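Local coordinates for carboxysome assembly protein CcmN (Synechococcus elongatus, PDB 7D6C) that helps build the beta-carboxysome, its N-terminal region interacting with CcmM and its C-terminal peptide with the shell protein CcmK2, and is required for carboxysome formation, at residues H61-A66 / L80-S85; A95-V100 / G108-G113; T102-G107 / S114-E119. All coordinates share one frame; numbering follows the deposited sequence.

Contact 1: H61-A66 / L80-S85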
loop_
_atom_site.group_PDB
_atom_site.type_symbol
_atom_site.label_atom_id
_atom_site.label_comp_id
_atom_site.label_asym_id
_atom_site.label_seq_id
_atom_site.Cartn_x
_atom_site.Cartn_y
_atom_site.Cartn_z
ATOM N N HIS F 61 7.575 3.507 -8.149
ATOM C CA HIS F 61 7.580 3.109 -9.555
ATOM C C HIS F 61 7.816 4.333 -10.432
ATOM O O HIS F 61 6.914 5.162 -10.605
ATOM C CB HIS F 61 6.284 2.406 -9.931
ATOM C CG HIS F 61 6.308 1.821 -11.300
ATOM N ND1 HIS F 61 5.170 1.409 -11.956
ATOM C CD2 HIS F 61 7.336 1.592 -12.150
ATOM C CE1 HIS F 61 5.496 0.944 -13.148
ATOM N NE2 HIS F 61 6.804 1.043 -13.292
ATOM N N ALA F 62 9.025 4.445 -10.992
ATOM C CA ALA F 62 9.405 5.610 -11.783
ATOM C C ALA F 62 8.990 5.395 -13.226
ATOM O O ALA F 62 9.243 4.326 -13.796
ATOM C CB ALA F 62 10.901 5.876 -11.687
ATOM N N ARG F 63 8.321 6.393 -13.805
ATOM C CA ARG F 63 7.836 6.259 -15.175
ATOM C C ARG F 63 7.944 7.595 -15.895
ATOM O O ARG F 63 7.431 8.612 -15.411
ATOM C CB ARG F 63 6.390 5.744 -15.225
ATOM C CG ARG F 63 6.120 4.931 -16.471
ATOM C CD ARG F 63 4.665 4.545 -16.628
ATOM N NE ARG F 63 4.052 4.014 -15.420
ATOM C CZ ARG F 63 3.074 3.121 -15.470
ATOM N NH1 ARG F 63 2.514 2.629 -14.359
ATOM N NH2 ARG F 63 2.673 2.689 -16.660
ATOM N N GLY F 64 8.613 7.571 -17.050
ATOM C CA GLY F 64 8.869 8.770 -17.824
ATOM C C GLY F 64 9.876 9.719 -17.213
ATOM O O GLY F 64 9.832 10.925 -17.489
ATOM N N GLY F 65 10.769 9.225 -16.386
ATOM C CA GLY F 65 11.686 10.133 -15.758
ATOM C C GLY F 65 12.224 9.527 -14.471
ATOM O O GLY F 65 12.452 8.320 -14.393
ATOM N N ALA F 66 12.425 10.390 -13.483
ATOM C CA ALA F 66 13.061 9.972 -12.244
ATOM C C ALA F 66 12.140 10.201 -11.054
ATOM O O ALA F 66 11.314 11.118 -11.045
ATOM C CB ALA F 66 14.378 10.721 -12.015
ATOM N N LEU F 80 3.001 5.099 -1.903
ATOM C CA LEU F 80 3.029 4.717 -3.310
ATOM C C LEU F 80 3.397 5.922 -4.171
ATOM O O LEU F 80 2.687 6.934 -4.170
ATOM C CB LEU F 80 1.679 4.158 -3.732
ATOM C CG LEU F 80 1.601 4.008 -5.231
ATOM C CD1 LEU F 80 2.396 2.791 -5.606
ATOM C CD2 LEU F 80 0.162 3.881 -5.653
ATOM N N ILE F 81 4.492 5.814 -4.916
ATOM C CA ILE F 81 4.963 6.912 -5.760
ATOM C C ILE F 81 5.116 6.401 -7.192
ATOM O O ILE F 81 6.018 5.602 -7.482
ATOM C CB ILE F 81 6.276 7.522 -5.248
ATOM C CG1 ILE F 81 6.075 8.112 -3.847
ATOM C CG2 ILE F 81 6.685 8.625 -6.134
ATOM C CD1 ILE F 81 7.356 8.609 -3.179
ATOM N N VAL F 82 4.232 6.857 -8.078
ATOM C CA VAL F 82 4.215 6.470 -9.482
ATOM C C VAL F 82 4.433 7.715 -10.317
ATOM O O VAL F 82 3.842 8.763 -10.023
ATOM C CB VAL F 82 2.882 5.815 -9.885
ATOM C CG1 VAL F 82 2.868 5.562 -11.390
ATOM C CG2 VAL F 82 2.661 4.545 -9.114
ATOM N N GLY F 83 5.258 7.601 -11.368
ATOM C CA GLY F 83 5.418 8.694 -12.322
ATOM C C GLY F 83 6.770 9.341 -12.197
ATOM O O GLY F 83 7.758 8.599 -12.216
ATOM N N GLN F 84 6.871 10.677 -12.070
ATOM C CA GLN F 84 8.148 11.268 -11.677
ATOM C C GLN F 84 7.881 12.211 -10.516
ATOM O O GLN F 84 6.954 13.026 -10.573
ATOM C CB GLN F 84 8.904 12.066 -12.776
ATOM C CG GLN F 84 9.002 11.390 -14.113
ATOM C CD GLN F 84 8.161 12.134 -15.129
ATOM O OE1 GLN F 84 8.231 13.374 -15.162
ATOM N NE2 GLN F 84 7.174 11.441 -15.725
ATOM N N SER F 85 8.718 12.130 -9.486
ATOM C CA SER F 85 8.461 12.821 -8.235
ATOM C C SER F 85 9.793 13.185 -7.592
ATOM O O SER F 85 10.775 12.439 -7.707
ATOM C CB SER F 85 7.622 11.928 -7.304
ATOM O OG SER F 85 7.464 12.473 -6.003
#

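Contact 2: A95-V100 / G108-G113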
loop_
_atom_site.group_PDB
_atom_site.type_symbol
_atom_site.label_atom_id
_atom_site.label_comp_id
_atom_site.label_asym_id
_atom_site.label_seq_id
_atom_site.Cartn_x
_atom_site.Cartn_y
_atom_site.Cartn_z
ATOM N N ALA F 95 1.382 7.116 6.303
ATOM C CA ALA F 95 1.009 5.803 5.788
ATOM C C ALA F 95 0.017 5.914 4.636
ATOM O O ALA F 95 -0.935 6.701 4.674
ATOM C CB ALA F 95 0.410 4.952 6.910
ATOM N N SER F 96 0.265 5.122 3.597
ATOM C CA SER F 96 -0.621 5.010 2.437
ATOM C C SER F 96 -0.862 6.347 1.740
ATOM O O SER F 96 -1.916 6.568 1.132
ATOM C CB SER F 96 -1.932 4.354 2.832
ATOM O OG SER F 96 -1.619 3.131 3.476
ATOM N N THR F 97 0.121 7.239 1.810
ATOM C CA THR F 97 0.198 8.335 0.860
ATOM C C THR F 97 0.319 7.791 -0.556
ATOM O O THR F 97 1.029 6.811 -0.803
ATOM C CB THR F 97 1.415 9.209 1.160
ATOM O OG1 THR F 97 1.364 9.673 2.511
ATOM C CG2 THR F 97 1.471 10.393 0.201
ATOM N N THR F 98 -0.343 8.458 -1.496
ATOM C CA THR F 98 -0.119 8.231 -2.919
ATOM C C THR F 98 0.292 9.528 -3.616
ATOM O O THR F 98 -0.441 10.527 -3.562
ATOM C CB THR F 98 -1.366 7.647 -3.558
ATOM O OG1 THR F 98 -1.479 6.280 -3.138
ATOM C CG2 THR F 98 -1.263 7.729 -5.075
ATOM N N LEU F 99 1.466 9.513 -4.265
ATOM C CA LEU F 99 1.927 10.612 -5.112
ATOM C C LEU F 99 2.036 10.103 -6.536
ATOM O O LEU F 99 2.809 9.173 -6.789
ATOM C CB LEU F 99 3.285 11.138 -4.664
ATOM C CG LEU F 99 3.496 11.598 -3.232
ATOM C CD1 LEU F 99 4.974 11.899 -3.002
ATOM C CD2 LEU F 99 2.680 12.820 -2.959
ATOM N N VAL F 100 1.287 10.724 -7.459
ATOM C CA VAL F 100 1.271 10.363 -8.889
ATOM C C VAL F 100 1.679 11.574 -9.710
ATOM O O VAL F 100 0.873 12.490 -9.915
ATOM C CB VAL F 100 -0.101 9.866 -9.357
ATOM C CG1 VAL F 100 0.039 9.285 -10.741
ATOM C CG2 VAL F 100 -0.659 8.832 -8.396
ATOM N N GLY F 108 7.890 19.307 3.856
ATOM C CA GLY F 108 6.457 19.133 3.794
ATOM C C GLY F 108 6.035 17.800 4.375
ATOM O O GLY F 108 6.766 16.816 4.330
ATOM N N VAL F 109 4.835 17.769 4.942
ATOM C CA VAL F 109 4.316 16.584 5.616
ATOM C C VAL F 109 2.965 16.201 5.021
ATOM O O VAL F 109 2.099 17.054 4.816
ATOM C CB VAL F 109 4.203 16.816 7.134
ATOM C CG1 VAL F 109 3.702 15.551 7.833
ATOM C CG2 VAL F 109 5.542 17.248 7.690
ATOM N N THR F 110 2.774 14.912 4.774
ATOM C CA THR F 110 1.575 14.391 4.132
ATOM C C THR F 110 0.712 13.575 5.082
ATOM O O THR F 110 1.195 12.612 5.687
ATOM C CB THR F 110 1.954 13.532 2.929
ATOM O OG1 THR F 110 2.448 14.370 1.868
ATOM C CG2 THR F 110 0.806 12.690 2.504
ATOM N N ALA F 111 -0.574 13.924 5.153
ATOM C CA ALA F 111 -1.497 13.193 6.014
ATOM C C ALA F 111 -1.641 11.764 5.519
ATOM O O ALA F 111 -1.683 11.530 4.309
ATOM C CB ALA F 111 -2.876 13.847 6.049
ATOM N N PRO F 112 -1.705 10.793 6.417
ATOM C CA PRO F 112 -1.899 9.408 5.991
ATOM C C PRO F 112 -3.125 9.282 5.096
ATOM O O PRO F 112 -4.121 9.988 5.271
ATOM C CB PRO F 112 -2.065 8.656 7.314
ATOM C CG PRO F 112 -2.276 9.723 8.354
ATOM C CD PRO F 112 -1.553 10.910 7.873
ATOM N N GLY F 113 -3.018 8.411 4.096
ATOM C CA GLY F 113 -4.084 8.219 3.145
ATOM C C GLY F 113 -4.178 9.257 2.051
ATOM O O GLY F 113 -5.079 9.153 1.203
#

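Contact 3: T102-G107 / S114-E119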
loop_
_atom_site.group_PDB
_atom_site.type_symbol
_atom_site.label_atom_id
_atom_site.label_comp_id
_atom_site.label_asym_id
_atom_site.label_seq_id
_atom_site.Cartn_x
_atom_site.Cartn_y
_atom_site.Cartn_z
ATOM N N THR F 102 3.572 13.928 -8.883
ATOM C CA THR F 102 3.527 15.108 -8.021
ATOM C C THR F 102 4.642 15.039 -6.974
ATOM O O THR F 102 4.967 13.955 -6.472
ATOM C CB THR F 102 2.147 15.257 -7.330
ATOM O OG1 THR F 102 1.652 13.972 -6.940
ATOM C CG2 THR F 102 1.115 15.897 -8.255
ATOM N N SER F 103 5.222 16.202 -6.647
ATOM C CA SER F 103 6.426 16.330 -5.819
ATOM C C SER F 103 6.119 17.029 -4.494
ATOM O O SER F 103 5.091 17.683 -4.331
ATOM C CB SER F 103 7.515 17.117 -6.566
ATOM O OG SER F 103 7.694 16.671 -7.898
ATOM N N ILE F 104 7.042 16.931 -3.543
ATOM C CA ILE F 104 6.834 17.486 -2.208
ATOM C C ILE F 104 7.950 18.472 -1.879
ATOM O O ILE F 104 9.145 18.142 -1.967
ATOM C CB ILE F 104 6.749 16.382 -1.138
ATOM C CG1 ILE F 104 5.577 15.451 -1.450
ATOM C CG2 ILE F 104 6.609 16.986 0.264
ATOM C CD1 ILE F 104 4.236 16.163 -1.428
ATOM N N GLU F 105 7.547 19.683 -1.502
ATOM C CA GLU F 105 8.439 20.678 -0.915
ATOM C C GLU F 105 9.247 20.078 0.235
ATOM O O GLU F 105 8.750 19.248 1.008
ATOM C CB GLU F 105 7.581 21.867 -0.435
ATOM C CG GLU F 105 6.415 21.466 0.550
ATOM C CD GLU F 105 5.161 20.856 -0.158
ATOM O OE1 GLU F 105 5.225 20.556 -1.379
ATOM O OE2 GLU F 105 4.118 20.641 0.513
ATOM N N ALA F 106 10.509 20.485 0.338
ATOM C CA ALA F 106 11.296 20.135 1.513
ATOM C C ALA F 106 10.494 20.389 2.787
ATOM O O ALA F 106 9.719 21.343 2.869
ATOM C CB ALA F 106 12.595 20.934 1.535
ATOM N N GLY F 107 10.654 19.503 3.766
ATOM C CA GLY F 107 9.998 19.651 5.049
ATOM C C GLY F 107 8.495 19.488 5.029
ATOM O O GLY F 107 7.871 19.533 6.098
ATOM N N SER F 114 -3.272 10.236 2.024
ATOM C CA SER F 114 -3.343 11.306 1.032
ATOM C C SER F 114 -3.184 10.781 -0.391
ATOM O O SER F 114 -2.473 9.803 -0.663
ATOM C CB SER F 114 -2.280 12.353 1.291
ATOM O OG SER F 114 -2.564 13.087 2.468
ATOM N N LEU F 115 -3.860 11.464 -1.305
ATOM C CA LEU F 115 -3.944 11.068 -2.705
ATOM C C LEU F 115 -3.645 12.306 -3.533
ATOM O O LEU F 115 -4.479 13.213 -3.616
ATOM C CB LEU F 115 -5.326 10.506 -3.032
ATOM C CG LEU F 115 -5.607 10.386 -4.519
ATOM C CD1 LEU F 115 -4.722 9.280 -5.054
ATOM C CD2 LEU F 115 -7.099 10.103 -4.781
ATOM N N LEU F 116 -2.445 12.362 -4.108
ATOM C CA LEU F 116 -1.997 13.500 -4.902
ATOM C C LEU F 116 -1.684 13.002 -6.311
ATOM O O LEU F 116 -0.696 12.280 -6.504
ATOM C CB LEU F 116 -0.775 14.155 -4.260
ATOM C CG LEU F 116 -1.007 15.229 -3.190
ATOM C CD1 LEU F 116 -2.043 14.799 -2.176
ATOM C CD2 LEU F 116 0.281 15.579 -2.470
ATOM N N SER F 117 -2.514 13.381 -7.293
ATOM C CA SER F 117 -2.396 12.838 -8.650
ATOM C C SER F 117 -2.664 13.916 -9.693
ATOM O O SER F 117 -3.796 14.396 -9.812
ATOM C CB SER F 117 -3.346 11.664 -8.859
ATOM O OG SER F 117 -3.551 11.431 -10.241
ATOM N N ALA F 118 -1.631 14.259 -10.468
ATOM C CA ALA F 118 -1.734 15.047 -11.688
ATOM C C ALA F 118 -1.608 14.134 -12.908
ATOM O O ALA F 118 -1.000 13.061 -12.847
ATOM C CB ALA F 118 -0.653 16.136 -11.720
ATOM N N GLU F 119 -2.179 14.589 -14.035
ATOM C CA GLU F 119 -2.311 13.746 -15.231
ATOM C C GLU F 119 -0.952 13.421 -15.842
ATOM O O GLU F 119 -0.663 12.260 -16.166
ATOM C CB GLU F 119 -3.202 14.433 -16.277
ATOM C CG GLU F 119 -4.576 14.872 -15.775
ATOM C CD GLU F 119 -4.517 16.155 -14.955
ATOM O OE1 GLU F 119 -3.820 17.106 -15.379
ATOM O OE2 GLU F 119 -5.147 16.192 -13.870
#

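Contact 1: H61-A66 / L80-S85
Gln84, His61 and Arg63 give the largest shares of the surface buried where two successive coils of a left-handed parallel beta-helix turn the same corner. The short segments 61-63 and 80-82 run parallel, 16° apart, and His61 is gripped at both backbone ends: its N donates to Ile81 O at 2.7 Å, its O accepts from Gly83 N. The His61 ring, with CG anti to the backbone N (chi1 -172°), leads off the strand; ND1 bonds to a polar side chain on the chain of another protein and NE2 to Glu41. Arg63 N continues the parallel pairing onto Gly83 O at 2.8 Å, while the Arg63 side chain runs alongside Val82, NH1 being 4.2 Å from Val82 CG1. At the corner, Gln84 CG, anti to the carbonyl carbon, lies 3.4 Å from Gly65 CA, and the bend at chi2 then turns CD back toward Arg63 O and Gly64 O. Beyond the corner, Ser85 N donates to Ala66 O. The bond from Gln84 NE2 to Arg63 O is nearly straight, 2.9 Å and 170°, with NE2 in the carbonyl plane on a lone pair.

Contact 2: A95-V100 / G108-G113
Ala95 and Gly113 share the one backbone hydrogen bond between segments 95-100 and 108-113, Gly113 N donating to Ala95 O at 2.8 Å with an N-H...O angle of 151°. Both segments bend at the equivalent corner of neighbouring coils of the beta-helix, and the match runs through Ala95 beside Pro112, whose CA atoms are 4.6 Å apart, and Ser96 beside Gly113. Gly113 adopts a positive phi at this bend, and its CA rests 3.4 Å from Ser96 O in a CA-H...O contact. Next to the bond, Pro112 brings CB to 3.5 Å from Ala95 O and to 4.5 Å from Ala95 CB.

The second meeting lies further inward, where Thr97 and Thr110 reach for each other tip to tip. In each, CG2 stands anti to the backbone N, and the two CG2 atoms touch. Thr110 CG2 also lies against Thr97 OG1, but that hydroxyl is hydrogen-bonded to Gly94 O, just before its own segment. A second copy of the protein packs here: Ser96 of that subunit against Ala95, and Gly113 of that subunit against Pro112. Chemically the work is therefore divided: the one hydrogen bond across the contact is main-chain, whereas the threonine pair, for all its polar atoms, meets through the Thr110 methyl, set against both branches of Thr97, and contributes packing with no hydrogen bond between the two threonines.

Contact 3: T102-G107 / S114-E119
Thr102 and Ser117 mark the nearest approach of the two backbones, with CA atoms 6.4 Å apart, and no main-chain hydrogen bond joins segment 102-107 to segment 114-119. The first is an irregular stretch leading away from strand 98-100; the second carries strand 115-117, the last strand of the left-handed beta-helix in this chain. Side chains do the reaching, and Thr102 has the largest share.

Thr102 turns CB toward the strand and forks over it. Its OG1 sits between the backbone N and the carbonyl carbon (chi1 39°), which sets it 2.9 Å from Leu116 O in a weak hydrogen bond; Leu116 CB lies 3.6 Å from Thr102 OG1. The other branch, CG2, reaches Ala118, 3.9 Å from its CB. Val100 of the neighbouring strand 98-100 completes the setting: its N is weakly bonded to Thr102 OG1 and probably bonded to Leu116 O, so hydroxyl and carbonyl gather round one amide. An alanine in place of Thr102 would probably leave Leu116 O without its weak hydroxyl partner and open a gap beside the Ala118 methyl.

Further along, the interaction turns purely apolar. Ile104 and Leu116 both pack on Leu99 of the adjoining strand, on the side of the last strand that faces Leu99. By contrast, Leu115 and Ser117, on the strand's other face, touch apolar side chains on the chain of another protein. The isoleucine and leucine side chains cross at about a right angle, and they touch through their terminal methyls, Ile104 CD1 being 4.1 Å from Leu116 CD2.

Overall arrangement
Followed from the N terminus, this chain, the N-terminal, CcmM-interacting part of the protein, winds as a parallel beta-helix, and the three contacts sample successive coils. Contact 1 comes first, closing one full turn between strands 59-63 and 80-82 before the others open. Contact 2 then begins at 95-100, and contact 3 opens at 102-107 before contact 2 closes at 108-113; contact 3 closes at 114-119, so these two cross along the sequence. Strand 98-100 is the common seam: Leu80 bonds to Thr97 and Leu99 on one side, while Ser114 bonds to Thr98 on the other. Ser85 OG reaches Thr102 O, tying the corner of contact 1 to contact 3.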